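Local coordinates for HIT domain-containing protein (Sulfolobus tokodaii, PDB 2EO4), which probably binds and hydrolyses nucleotides as a zinc-containing member of the histidine triad family, perhaps with adenylylsulfatase activity, at residues T36-K41 against K63-G68. Residues are numbered along the deposited sequence; the frame is centred on the assembly and turned at random.
Sequences TLVIPK and KLVSLG
Val-65, on helix 52-72, meets strand 36-40 chiefly through its CG1 methyl, which lies against methyls of two strand residues. Val-38 CG2 lies 4.3 Å from Val-65 CG1, and Thr-36 CG2 approaches the same Val-65 CG1 to 4.4 Å. The contact is therefore methyl against methyl, at loose van der Waals range, and it buries 91 Å² in all with no hydrogen bond across it. A chi1 of 177° turns Val-65 CG1 opposite the backbone N and brings that branch up to the strand. Thr-36 and Val-38, two residues apart on strand 36-40, both direct their CB toward the helix, while Leu-37 between them faces the other side of the sheet, where it packs on Phe-3 and His-98. The Thr-36 hydroxyl does not join the apolar cluster: OG1 is hydrogen-bonded to the carbonyl O of Gly-34, and CG2 is the branch that meets Val-65. The backbones stand well apart, the nearest CA atoms, those of Val-38 and Val-65, being 8.0 Å from each other. Ile-99 of the adjoining strand 97-102 widens the layer by touching both Val-38 and Val-65, and Leu-58 and Val-61, earlier on helix 52-72, also pack on Val-38. Backbone hydrogen bonds of Thr-36 with Ile-99 and of Val-38 with Val-97 hold the strand beside the one that follows the predicted nucleophile, His-96, whose side chain is about 6 Å from that of Val-38. Carried by aliphatic methyls alone, the contact is nondirectional: it seats helix 52-72 on one face of the antiparallel HIT-domain sheet through hydrophobic burial.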
ATOM      1  N   THR A  36       6.141   9.804   6.133  1.00 21.59           N
ATOM      2  CA  THR A  36       5.728   9.199   7.393  1.00 21.17           C
ATOM      3  C   THR A  36       5.499   7.699   7.272  1.00 22.31           C
ATOM      4  O   THR A  36       5.195   7.192   6.192  1.00 20.71           O
ATOM      5  CB  THR A  36       4.426   9.871   7.887  1.00 23.54           C
ATOM      6  OG1 THR A  36       4.698  11.243   8.180  1.00 24.16           O
ATOM      7  CG2 THR A  36       3.874   9.178   9.134  1.00 23.60           C
ATOM      8  N   LEU A  37       5.658   6.995   8.389  1.00 22.01           N
ATOM      9  CA  LEU A  37       5.458   5.555   8.427  1.00 23.91           C
ATOM     10  C   LEU A  37       4.303   5.251   9.376  1.00 23.64           C
ATOM     11  O   LEU A  37       4.276   5.742  10.501  1.00 24.08           O
ATOM     12  CB  LEU A  37       6.731   4.870   8.921  1.00 25.81           C
ATOM     13  CG  LEU A  37       7.965   5.407   8.193  1.00 29.16           C
ATOM     14  CD1 LEU A  37       9.228   5.028   8.922  1.00 32.50           C
ATOM     15  CD2 LEU A  37       7.961   4.885   6.762  1.00 28.03           C
ATOM     16  N   VAL A  38       3.342   4.459   8.911  1.00 22.35           N
ATOM     17  CA  VAL A  38       2.201   4.090   9.738  1.00 22.55           C
ATOM     18  C   VAL A  38       2.436   2.648  10.142  1.00 22.62           C
ATOM     19  O   VAL A  38       2.686   1.789   9.295  1.00 21.08           O
ATOM     20  CB  VAL A  38       0.873   4.194   8.966  1.00 21.61           C
ATOM     21  CG1 VAL A  38      -0.289   3.835   9.889  1.00 23.89           C
ATOM     22  CG2 VAL A  38       0.700   5.606   8.424  1.00 23.18           C
ATOM     23  N   ILE A  39       2.360   2.378  11.438  1.00 23.08           N
ATOM     24  CA  ILE A  39       2.625   1.033  11.911  1.00 24.01           C
ATOM     25  C   ILE A  39       1.687   0.503  12.980  1.00 24.88           C
ATOM     26  O   ILE A  39       1.110   1.267  13.759  1.00 24.27           O
ATOM     27  CB  ILE A  39       4.035   0.939  12.538  1.00 26.20           C
ATOM     28  CG1 ILE A  39       4.079   1.787  13.815  1.00 28.05           C
ATOM     29  CG2 ILE A  39       5.089   1.443  11.566  1.00 25.90           C
ATOM     30  CD1 ILE A  39       5.342   1.622  14.637  1.00 30.92           C
ATOM     31  N   PRO A  40       1.503  -0.824  13.003  1.00 25.03           N
ATOM     32  CA  PRO A  40       0.650  -1.430  14.023  1.00 26.17           C
ATOM     33  C   PRO A  40       1.663  -1.485  15.170  1.00 26.87           C
ATOM     34  O   PRO A  40       2.863  -1.651  14.911  1.00 26.94           O
ATOM     35  CB  PRO A  40       0.378  -2.832  13.477  1.00 26.99           C
ATOM     36  CG  PRO A  40       0.572  -2.685  11.990  1.00 28.06           C
ATOM     37  CD  PRO A  40       1.769  -1.776  11.913  1.00 26.20           C
ATOM     38  N   LYS A  41       1.226  -1.328  16.414  1.00 26.13           N
ATOM     39  CA  LYS A  41       2.178  -1.392  17.519  1.00 27.29           C
ATOM     40  C   LYS A  41       2.675  -2.819  17.709  1.00 28.85           C
ATOM     41  O   LYS A  41       3.839  -3.038  18.054  1.00 29.23           O
ATOM     42  CB  LYS A  41       1.543  -0.860  18.807  1.00 27.43           C
ATOM     43  CG  LYS A  41       1.372   0.649  18.789  1.00 25.06           C
ATOM     44  CD  LYS A  41       0.860   1.180  20.112  1.00 27.58           C
ATOM     45  CE  LYS A  41       0.819   2.699  20.106  1.00 26.87           C
ATOM     46  NZ  LYS A  41       0.445   3.248  21.447  1.00 28.16           N
ATOM     47  N   LYS A  63      -5.528   5.969   5.939  1.00 20.49           N
ATOM     48  CA  LYS A  63      -6.352   6.992   5.287  1.00 21.20           C
ATOM     49  C   LYS A  63      -6.333   8.300   6.082  1.00 21.29           C
ATOM     50  O   LYS A  63      -6.078   9.371   5.531  1.00 20.41           O
ATOM     51  CB  LYS A  63      -7.807   6.533   5.137  1.00 21.99           C
ATOM     52  CG  LYS A  63      -8.700   7.610   4.502  1.00 22.59           C
ATOM     53  CD  LYS A  63     -10.161   7.185   4.372  1.00 24.91           C
ATOM     54  CE  LYS A  63     -11.006   8.339   3.834  1.00 26.19           C
ATOM     55  NZ  LYS A  63     -12.437   7.968   3.601  1.00 26.49           N
ATOM     56  N   LEU A  64      -6.615   8.211   7.379  1.00 21.72           N
ATOM     57  CA  LEU A  64      -6.636   9.396   8.232  1.00 23.21           C
ATOM     58  C   LEU A  64      -5.315  10.157   8.213  1.00 23.16           C
ATOM     59  O   LEU A  64      -5.283  11.372   7.985  1.00 24.57           O
ATOM     60  CB  LEU A  64      -6.967   9.008   9.677  1.00 24.40           C
ATOM     61  CG  LEU A  64      -6.837  10.133  10.712  1.00 27.11           C
ATOM     62  CD1 LEU A  64      -7.778  11.272  10.351  1.00 25.57           C
ATOM     63  CD2 LEU A  64      -7.155   9.595  12.103  1.00 26.89           C
ATOM     64  N   VAL A  65      -4.222   9.443   8.458  1.00 22.20           N
ATOM     65  CA  VAL A  65      -2.912  10.073   8.479  1.00 21.47           C
ATOM     66  C   VAL A  65      -2.553  10.661   7.118  1.00 21.14           C
ATOM     67  O   VAL A  65      -1.974  11.743   7.047  1.00 22.05           O
ATOM     68  CB  VAL A  65      -1.830   9.073   8.936  1.00 22.26           C
ATOM     69  CG1 VAL A  65      -0.449   9.725   8.884  1.00 21.49           C
ATOM     70  CG2 VAL A  65      -2.141   8.611  10.358  1.00 21.86           C
ATOM     71  N   SER A  66      -2.902   9.958   6.042  1.00 21.49           N
ATOM     72  CA  SER A  66      -2.616  10.451   4.698  1.00 20.61           C
ATOM     73  C   SER A  66      -3.365  11.765   4.462  1.00 20.68           C
ATOM     74  O   SER A  66      -2.797  12.727   3.945  1.00 21.53           O
ATOM     75  CB  SER A  66      -3.026   9.420   3.638  1.00 22.35           C
ATOM     76  OG  SER A  66      -2.189   8.269   3.685  1.00 20.81           O
ATOM     77  N   LEU A  67      -4.644  11.806   4.829  1.00 22.16           N
ATOM     78  CA  LEU A  67      -5.415  13.034   4.652  1.00 22.44           C
ATOM     79  C   LEU A  67      -4.756  14.155   5.450  1.00 23.69           C
ATOM     80  O   LEU A  67      -4.628  15.284   4.969  1.00 24.25           O
ATOM     81  CB  LEU A  67      -6.860  12.834   5.117  1.00 23.38           C
ATOM     82  CG  LEU A  67      -7.760  12.036   4.167  1.00 24.40           C
ATOM     83  CD1 LEU A  67      -9.073  11.685   4.850  1.00 26.85           C
ATOM     84  CD2 LEU A  67      -8.007  12.853   2.902  1.00 25.15           C
ATOM     85  N   GLY A  68      -4.328  13.831   6.665  1.00 24.88           N
ATOM     86  CA  GLY A  68      -3.685  14.817   7.516  1.00 25.01           C
ATOM     87  C   GLY A  68      -2.403  15.364   6.917  1.00 25.75           C
ATOM     88  O   GLY A  68      -2.182  16.573   6.897  1.00 24.51           O
TER